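Local coordinates for protein trigger factor (PDB 2NSC) that probably acts as a chaperone and peptidyl-prolyl isomerase that keeps newly made proteins open, this chain being its N-terminal, ribosome-binding domain, at residues R33-R38 with N52-K57; N11-E16 with K79-I84. All coordinates share one frame; numbering follows the deposited sequence.

The two contacts lie on opposite sides of the centre of the N-terminal domain, with nearest atoms about 19 Å apart. Interaction 1 is buried and joins the C-terminal part of helix 21-36 to helix 51-58; interaction 2 is a surface contact between strand 12-18 of the N-terminal hairpin and the loop that follows helix 74-77. The two share no element, although strand 12-18 leads directly into helix 21-36, and interaction 1 is nested along the chain within the span closed by interaction 2. Neither has a hydrogen bond across it. In interaction 1 leucines meet beside an asparagine bonded to the intervening loop, whereas in interaction 2 an arginine turns one guanidinium face to a leucine, with a valine near it obliquely.

Interaction 1. Residues R33-R38 with N52-K57; sequences RYLNQR and NVLKMK
Asn-36, which touches Leu-54 across this contact, uses OD1 to accept a hydrogen bond from the backbone N of Ile-49. That bond ties the C-terminal part of helix 21-36 to the approach to helix 51-58, the two helices that flank the loop carrying the Gly-Phe-Arg-Lys signature by which trigger factors dock on the ribosome. The direct helix-to-helix contact is small and buried. Leu-54 sends CD1 to Leu-35 CB, 4.1 Å away, and the same methyl lies 4.2 Å from Asn-36 ND2, so one branch of one leucine meets both residues. Leu-54 already points toward helix 21-36 from its CB onward, and its CG stands anti to its own carbonyl carbon (chi1 -71°) as CD1 makes these contacts. Around this meeting point Leu-35 also packs on Phe-62 and Tyr-65 of helix 62-71, so it meets both helix 51-58 and helix 62-71, while Leu-54 rests on Ile-49. Within 33-38, Arg-38 NH1 makes weak hydrogen bonds to Tyr-34 O and Gln-37 OE1, the latter lying in the guanidinium plane at the edge. Over one face of that guanidinium, above its centre, sits Tyr-34 CE1, 3.2 Å from the plane.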
ATOM      1  N   ARG A  33     -10.271   6.814   6.014  1.00 21.15           N
ATOM      2  CA  ARG A  33     -10.445   7.433   7.328  1.00 21.77           C
ATOM      3  C   ARG A  33      -9.625   8.721   7.449  1.00 21.51           C
ATOM      4  O   ARG A  33     -10.120   9.747   7.895  1.00 21.28           O
ATOM      5  CB  ARG A  33      -9.995   6.425   8.392  1.00 21.45           C
ATOM      6  CG  ARG A  33     -10.486   6.658   9.810  1.00 23.36           C
ATOM      7  CD  ARG A  33     -10.216   5.391  10.642  1.00 22.86           C
ATOM      8  NE  ARG A  33     -11.020   4.312  10.098  1.00 22.89           N
ATOM      9  CZ  ARG A  33     -10.640   3.051   9.947  1.00 22.51           C
ATOM     10  NH1 ARG A  33      -9.419   2.635  10.299  1.00 20.30           N
ATOM     11  NH2 ARG A  33     -11.513   2.200   9.425  1.00 22.40           N
ATOM     12  N   TYR A  34      -8.360   8.647   7.046  1.00 21.57           N
ATOM     13  CA  TYR A  34      -7.431   9.763   7.165  1.00 21.39           C
ATOM     14  C   TYR A  34      -7.865  10.928   6.274  1.00 21.14           C
ATOM     15  O   TYR A  34      -7.851  12.085   6.685  1.00 20.78           O
ATOM     16  CB  TYR A  34      -6.036   9.276   6.754  1.00 21.33           C
ATOM     17  CG  TYR A  34      -4.990  10.354   6.712  1.00 21.88           C
ATOM     18  CD1 TYR A  34      -4.276  10.706   7.864  1.00 22.60           C
ATOM     19  CD2 TYR A  34      -4.675  10.997   5.519  1.00 21.40           C
ATOM     20  CE1 TYR A  34      -3.292  11.701   7.834  1.00 22.31           C
ATOM     21  CE2 TYR A  34      -3.690  11.988   5.483  1.00 22.20           C
ATOM     22  CZ  TYR A  34      -3.012  12.338   6.644  1.00 21.68           C
ATOM     23  OH  TYR A  34      -2.045  13.324   6.614  1.00 23.68           O
ATOM     24  N   LEU A  35      -8.236  10.603   5.039  1.00 21.40           N
ATOM     25  CA  LEU A  35      -8.635  11.598   4.057  1.00 21.04           C
ATOM     26  C   LEU A  35      -9.941  12.285   4.435  1.00 22.00           C
ATOM     27  O   LEU A  35     -10.087  13.486   4.198  1.00 21.99           O
ATOM     28  CB  LEU A  35      -8.750  10.963   2.683  1.00 20.79           C
ATOM     29  CG  LEU A  35      -7.374  10.669   2.069  1.00 20.31           C
ATOM     30  CD1 LEU A  35      -7.490   9.699   0.898  1.00 19.50           C
ATOM     31  CD2 LEU A  35      -6.662  11.968   1.647  1.00 18.59           C
ATOM     32  N   ASN A  36     -10.871  11.536   5.032  1.00 22.26           N
ATOM     33  CA  ASN A  36     -12.185  12.067   5.394  1.00 23.49           C
ATOM     34  C   ASN A  36     -12.153  12.962   6.617  1.00 24.59           C
ATOM     35  O   ASN A  36     -13.103  13.716   6.863  1.00 25.76           O
ATOM     36  CB  ASN A  36     -13.197  10.938   5.600  1.00 23.34           C
ATOM     37  CG  ASN A  36     -14.059  10.698   4.378  1.00 22.71           C
ATOM     38  OD1 ASN A  36     -14.649  11.635   3.842  1.00 21.82           O
ATOM     39  ND2 ASN A  36     -14.153   9.434   3.939  1.00 20.07           N
ATOM     40  N   GLN A  37     -11.062  12.896   7.373  1.00 25.31           N
ATOM     41  CA  GLN A  37     -10.829  13.820   8.477  1.00 26.50           C
ATOM     42  C   GLN A  37     -10.227  15.154   7.995  1.00 26.54           C
ATOM     43  O   GLN A  37     -10.179  16.120   8.753  1.00 26.82           O
ATOM     44  CB  GLN A  37      -9.869  13.209   9.503  1.00 26.17           C
ATOM     45  CG  GLN A  37     -10.352  11.963  10.251  1.00 27.61           C
ATOM     46  CD  GLN A  37      -9.171  11.088  10.715  1.00 28.28           C
ATOM     47  OE1 GLN A  37      -8.016  11.312  10.320  1.00 31.11           O
ATOM     48  NE2 GLN A  37      -9.454  10.096  11.550  1.00 29.37           N
ATOM     49  N   ARG A  38      -9.770  15.202   6.745  1.00 26.72           N
ATOM     50  CA  ARG A  38      -8.920  16.293   6.267  1.00 27.19           C
ATOM     51  C   ARG A  38      -9.362  16.979   4.998  1.00 27.12           C
ATOM     52  O   ARG A  38      -8.880  18.066   4.701  1.00 26.99           O
ATOM     53  CB  ARG A  38      -7.509  15.785   6.027  1.00 27.24           C
ATOM     54  CG  ARG A  38      -6.734  15.577   7.280  1.00 29.86           C
ATOM     55  CD  ARG A  38      -5.360  14.979   7.003  1.00 30.86           C
ATOM     56  NE  ARG A  38      -4.584  14.887   8.244  1.00 32.48           N
ATOM     57  CZ  ARG A  38      -4.884  14.081   9.266  1.00 32.48           C
ATOM     58  NH1 ARG A  38      -5.951  13.278   9.218  1.00 28.87           N
ATOM     59  NH2 ARG A  38      -4.103  14.073  10.340  1.00 34.00           N
ATOM     60  N   ASN A  52     -14.681   4.498  -2.920  1.00 34.62           N
ATOM     61  CA  ASN A  52     -14.679   4.485  -4.388  1.00 35.63           C
ATOM     62  C   ASN A  52     -14.493   5.843  -5.039  1.00 35.66           C
ATOM     63  O   ASN A  52     -13.923   5.958  -6.131  1.00 35.69           O
ATOM     64  CB  ASN A  52     -15.983   3.873  -4.896  1.00 35.86           C
ATOM     65  CG  ASN A  52     -16.051   2.394  -4.642  1.00 37.85           C
ATOM     66  OD1 ASN A  52     -15.012   1.713  -4.585  1.00 40.89           O
ATOM     67  ND2 ASN A  52     -17.270   1.877  -4.482  1.00 39.69           N
ATOM     68  N   VAL A  53     -15.011   6.860  -4.366  1.00 35.97           N
ATOM     69  CA  VAL A  53     -14.959   8.226  -4.840  1.00 36.44           C
ATOM     70  C   VAL A  53     -13.539   8.744  -4.647  1.00 36.96           C
ATOM     71  O   VAL A  53     -12.958   9.335  -5.556  1.00 37.35           O
ATOM     72  CB  VAL A  53     -15.988   9.091  -4.095  1.00 36.26           C
ATOM     73  CG1 VAL A  53     -15.973  10.532  -4.601  1.00 36.34           C
ATOM     74  CG2 VAL A  53     -17.383   8.478  -4.252  1.00 36.63           C
ATOM     75  N   LEU A  54     -12.965   8.486  -3.475  1.00 37.34           N
ATOM     76  CA  LEU A  54     -11.585   8.880  -3.208  1.00 37.45           C
ATOM     77  C   LEU A  54     -10.607   8.262  -4.217  1.00 37.81           C
ATOM     78  O   LEU A  54      -9.791   8.971  -4.813  1.00 38.10           O
ATOM     79  CB  LEU A  54     -11.203   8.556  -1.765  1.00 37.29           C
ATOM     80  CG  LEU A  54     -11.881   9.442  -0.713  1.00 36.82           C
ATOM     81  CD1 LEU A  54     -11.666   8.878   0.663  1.00 35.43           C
ATOM     82  CD2 LEU A  54     -11.375  10.878  -0.772  1.00 35.87           C
ATOM     83  N   LYS A  55     -10.728   6.956  -4.442  1.00 38.03           N
ATOM     84  CA  LYS A  55      -9.887   6.248  -5.406  1.00 38.43           C
ATOM     85  C   LYS A  55      -9.999   6.834  -6.805  1.00 39.40           C
ATOM     86  O   LYS A  55      -9.013   6.847  -7.545  1.00 39.67           O
ATOM     87  CB  LYS A  55     -10.234   4.761  -5.432  1.00 38.23           C
ATOM     88  CG  LYS A  55     -10.206   4.135  -4.050  1.00 37.75           C
ATOM     89  CD  LYS A  55     -10.422   2.644  -4.069  1.00 36.89           C
ATOM     90  CE  LYS A  55      -9.116   1.893  -4.194  1.00 37.22           C
ATOM     91  NZ  LYS A  55      -9.341   0.444  -3.933  1.00 37.09           N
ATOM     92  N   MET A  56     -11.196   7.315  -7.159  1.00 40.15           N
ATOM     93  CA  MET A  56     -11.462   7.902  -8.488  1.00 41.27           C
ATOM     94  C   MET A  56     -10.873   9.315  -8.645  1.00 40.71           C
ATOM     95  O   MET A  56     -10.180   9.599  -9.628  1.00 40.53           O
ATOM     96  CB  MET A  56     -12.969   7.901  -8.786  1.00 41.13           C
ATOM     97  CG  MET A  56     -13.336   8.474 -10.136  1.00 42.30           C
ATOM     98  SD  MET A  56     -15.092   8.851 -10.283  1.00 43.71           S
ATOM     99  CE  MET A  56     -15.242  10.282  -9.202  1.00 43.39           C
ATOM    100  N   LYS A  57     -11.158  10.182  -7.671  1.00 40.49           N
ATOM    101  CA  LYS A  57     -10.603  11.537  -7.610  1.00 40.39           C
ATOM    102  C   LYS A  57      -9.071  11.533  -7.579  1.00 39.87           C
ATOM    103  O   LYS A  57      -8.418  12.146  -8.433  1.00 39.72           O
ATOM    104  CB  LYS A  57     -11.120  12.276  -6.363  1.00 40.79           C
ATOM    105  CG  LYS A  57     -12.634  12.417  -6.258  1.00 41.90           C
ATOM    106  CD  LYS A  57     -13.179  13.325  -7.322  1.00 44.58           C
ATOM    107  CE  LYS A  57     -14.685  13.408  -7.252  1.00 45.71           C
ATOM    108  NZ  LYS A  57     -15.166  14.568  -8.045  1.00 45.93           N
TER

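Interaction 2. Residues N11-E16 with K79-I84; sequences NRVVLE and KDRKLI
Arg-81 and Leu-15 reach for each other from opposite directions, the arginine from the loop after helix 74-77 and the leucine from the second strand of the antiparallel beta hairpin 2-9/12-18. The flat guanidinium turns one face to the leucine, and CD1 of Leu-15 lies over it. Both methyls take part, with Leu-15 CD1 at 3.8 Å and Leu-15 CD2 at 3.9 Å from Arg-81 NH2. The arginine reaches the strand with its chain extended from CG to NE (chi2 and chi3 both -156°). No hydrogen bond crosses between the two segments; the guanidinium meets Leu-15 in van der Waals contact. The hairpin side is built on strand pairing: the backbone of Val-14 is hydrogen-bonded to those of Leu-6 and Glu-7, and Val-13 and Leu-15, the residues on either side of it, point toward the loop. Leu-78, just before the loop segment, touches both Leu-15 and Leu-83, adding an apolar link between hairpin and loop. The contact lies at the surface, and both segments also meet crystal neighbours, which may influence the pose of the arginine. Two residues earlier on the strand than Leu-15, Val-13 CG1 approaches the guanidinium obliquely, 4.4 Å from Arg-81 NH1.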
ATOM      1  N   ASN A  11      26.128  -4.744  10.419  1.00 28.88           N
ATOM      2  CA  ASN A  11      24.903  -4.522  11.199  1.00 27.45           C
ATOM      3  C   ASN A  11      23.835  -3.820  10.391  1.00 26.34           C
ATOM      4  O   ASN A  11      22.803  -3.416  10.930  1.00 26.48           O
ATOM      5  CB  ASN A  11      25.204  -3.699  12.434  1.00 27.74           C
ATOM      6  CG  ASN A  11      26.170  -4.381  13.351  1.00 28.77           C
ATOM      7  OD1 ASN A  11      25.954  -5.524  13.777  1.00 28.60           O
ATOM      8  ND2 ASN A  11      27.255  -3.692  13.657  1.00 28.77           N
ATOM      9  N   ARG A  12      24.111  -3.667   9.103  1.00 24.50           N
ATOM     10  CA  ARG A  12      23.162  -3.126   8.164  1.00 24.06           C
ATOM     11  C   ARG A  12      22.388  -4.291   7.537  1.00 23.06           C
ATOM     12  O   ARG A  12      22.985  -5.174   6.912  1.00 22.57           O
ATOM     13  CB  ARG A  12      23.900  -2.292   7.110  1.00 23.78           C
ATOM     14  CG  ARG A  12      23.008  -1.615   6.086  1.00 25.88           C
ATOM     15  CD  ARG A  12      23.829  -1.124   4.886  1.00 29.04           C
ATOM     16  NE  ARG A  12      23.034  -1.157   3.663  1.00 32.67           N
ATOM     17  CZ  ARG A  12      23.363  -1.837   2.572  1.00 33.95           C
ATOM     18  NH1 ARG A  12      24.493  -2.538   2.532  1.00 33.41           N
ATOM     19  NH2 ARG A  12      22.563  -1.808   1.513  1.00 35.44           N
ATOM     20  N   VAL A  13      21.064  -4.293   7.732  1.00 22.05           N
ATOM     21  CA  VAL A  13      20.186  -5.343   7.193  1.00 21.74           C
ATOM     22  C   VAL A  13      19.106  -4.754   6.271  1.00 21.16           C
ATOM     23  O   VAL A  13      18.471  -3.763   6.618  1.00 20.65           O
ATOM     24  CB  VAL A  13      19.538  -6.200   8.316  1.00 21.92           C
ATOM     25  CG1 VAL A  13      18.764  -7.365   7.718  1.00 21.51           C
ATOM     26  CG2 VAL A  13      20.606  -6.728   9.272  1.00 22.02           C
ATOM     27  N   VAL A  14      18.933  -5.359   5.095  1.00 20.66           N
ATOM     28  CA  VAL A  14      17.890  -4.970   4.121  1.00 19.75           C
ATOM     29  C   VAL A  14      16.747  -5.995   4.151  1.00 19.67           C
ATOM     30  O   VAL A  14      16.954  -7.210   3.992  1.00 19.57           O
ATOM     31  CB  VAL A  14      18.473  -4.839   2.693  1.00 20.03           C
ATOM     32  CG1 VAL A  14      17.424  -4.380   1.699  1.00 18.25           C
ATOM     33  CG2 VAL A  14      19.657  -3.879   2.692  1.00 19.59           C
ATOM     34  N   LEU A  15      15.544  -5.503   4.396  1.00 18.76           N
ATOM     35  CA  LEU A  15      14.405  -6.381   4.555  1.00 18.92           C
ATOM     36  C   LEU A  15      13.352  -5.942   3.574  1.00 18.74           C
ATOM     37  O   LEU A  15      13.113  -4.742   3.429  1.00 18.85           O
ATOM     38  CB  LEU A  15      13.839  -6.277   5.971  1.00 18.83           C
ATOM     39  CG  LEU A  15      14.763  -6.592   7.162  1.00 19.51           C
ATOM     40  CD1 LEU A  15      14.031  -6.257   8.455  1.00 20.69           C
ATOM     41  CD2 LEU A  15      15.169  -8.052   7.160  1.00 15.69           C
ATOM     42  N   GLU A  16      12.735  -6.913   2.912  1.00 18.43           N
ATOM     43  CA  GLU A  16      11.657  -6.663   1.986  1.00 18.84           C
ATOM     44  C   GLU A  16      10.351  -7.212   2.541  1.00 18.85           C
ATOM     45  O   GLU A  16      10.204  -8.438   2.714  1.00 18.99           O
ATOM     46  CB  GLU A  16      11.958  -7.338   0.659  1.00 19.21           C
ATOM     47  CG  GLU A  16      10.860  -7.153  -0.364  1.00 21.13           C
ATOM     48  CD  GLU A  16      11.246  -7.748  -1.687  1.00 27.12           C
ATOM     49  OE1 GLU A  16      11.232  -8.998  -1.787  1.00 28.96           O
ATOM     50  OE2 GLU A  16      11.572  -6.970  -2.624  1.00 29.77           O
ATOM     51  N   LYS A  79      10.252  -4.642  16.856  1.00 27.81           N
ATOM     52  CA  LYS A  79      10.368  -4.259  18.258  1.00 29.19           C
ATOM     53  C   LYS A  79      11.200  -5.250  19.116  1.00 29.44           C
ATOM     54  O   LYS A  79      11.615  -4.906  20.210  1.00 29.05           O
ATOM     55  CB  LYS A  79       8.987  -3.984  18.876  1.00 29.18           C
ATOM     56  CG  LYS A  79       8.125  -5.210  19.079  1.00 29.75           C
ATOM     57  CD  LYS A  79       6.787  -4.861  19.685  1.00 30.48           C
ATOM     58  CE  LYS A  79       5.822  -6.036  19.546  1.00 33.42           C
ATOM     59  NZ  LYS A  79       4.572  -5.884  20.359  1.00 34.74           N
ATOM     60  N   ASP A  80      11.442  -6.457  18.597  1.00 30.20           N
ATOM     61  CA  ASP A  80      12.299  -7.465  19.249  1.00 31.83           C
ATOM     62  C   ASP A  80      13.799  -7.315  18.896  1.00 31.97           C
ATOM     63  O   ASP A  80      14.653  -8.036  19.413  1.00 31.71           O
ATOM     64  CB  ASP A  80      11.815  -8.880  18.898  1.00 32.24           C
ATOM     65  CG  ASP A  80      11.838  -9.169  17.383  1.00 35.75           C
ATOM     66  OD1 ASP A  80      11.756  -8.225  16.553  1.00 38.62           O
ATOM     67  OD2 ASP A  80      11.924 -10.364  17.016  1.00 39.82           O
ATOM     68  N   ARG A  81      14.103  -6.382  18.001  1.00 32.27           N
ATOM     69  CA  ARG A  81      15.478  -6.093  17.631  1.00 32.81           C
ATOM     70  C   ARG A  81      15.959  -4.788  18.248  1.00 32.99           C
ATOM     71  O   ARG A  81      15.182  -3.846  18.433  1.00 32.68           O
ATOM     72  CB  ARG A  81      15.609  -5.999  16.118  1.00 32.90           C
ATOM     73  CG  ARG A  81      15.073  -7.186  15.340  1.00 33.84           C
ATOM     74  CD  ARG A  81      15.776  -7.243  13.989  1.00 36.95           C
ATOM     75  NE  ARG A  81      15.001  -7.947  12.966  1.00 38.50           N
ATOM     76  CZ  ARG A  81      15.511  -8.401  11.824  1.00 38.24           C
ATOM     77  NH1 ARG A  81      16.800  -8.237  11.553  1.00 38.38           N
ATOM     78  NH2 ARG A  81      14.725  -9.014  10.950  1.00 38.06           N
ATOM     79  N   LYS A  82      17.255  -4.732  18.537  1.00 33.23           N
ATOM     80  CA  LYS A  82      17.871  -3.511  19.031  1.00 33.71           C
ATOM     81  C   LYS A  82      18.499  -2.784  17.847  1.00 33.11           C
ATOM     82  O   LYS A  82      19.492  -3.243  17.280  1.00 32.92           O
ATOM     83  CB  LYS A  82      18.902  -3.823  20.122  1.00 33.58           C
ATOM     84  CG  LYS A  82      19.066  -2.707  21.148  1.00 35.01           C
ATOM     85  CD  LYS A  82      20.152  -3.038  22.178  1.00 35.01           C
ATOM     86  CE  LYS A  82      20.197  -1.971  23.268  1.00 38.02           C
ATOM     87  NZ  LYS A  82      21.277  -2.200  24.299  1.00 38.76           N
ATOM     88  N   LEU A  83      17.882  -1.662  17.475  1.00 32.96           N
ATOM     89  CA  LEU A  83      18.267  -0.885  16.305  1.00 32.57           C
ATOM     90  C   LEU A  83      18.600   0.549  16.673  1.00 32.80           C
ATOM     91  O   LEU A  83      17.956   1.149  17.540  1.00 33.10           O
ATOM     92  CB  LEU A  83      17.147  -0.875  15.269  1.00 32.67           C
ATOM     93  CG  LEU A  83      16.531  -2.193  14.785  1.00 31.93           C
ATOM     94  CD1 LEU A  83      15.402  -1.870  13.865  1.00 32.09           C
ATOM     95  CD2 LEU A  83      17.547  -3.102  14.092  1.00 30.98           C
ATOM     96  N   ILE A  84      19.596   1.107  15.991  1.00 32.62           N
ATOM     97  CA  ILE A  84      20.013   2.478  16.231  1.00 32.34           C
ATOM     98  C   ILE A  84      18.962   3.441  15.714  1.00 32.48           C
ATOM     99  O   ILE A  84      18.623   4.413  16.385  1.00 33.56           O
ATOM    100  CB  ILE A  84      21.366   2.813  15.559  1.00 32.01           C
ATOM    101  CG1 ILE A  84      22.342   1.640  15.665  1.00 31.89           C
ATOM    102  CG2 ILE A  84      21.962   4.080  16.155  1.00 31.53           C
ATOM    103  CD1 ILE A  84      22.900   1.431  17.030  1.00 32.24           C
TER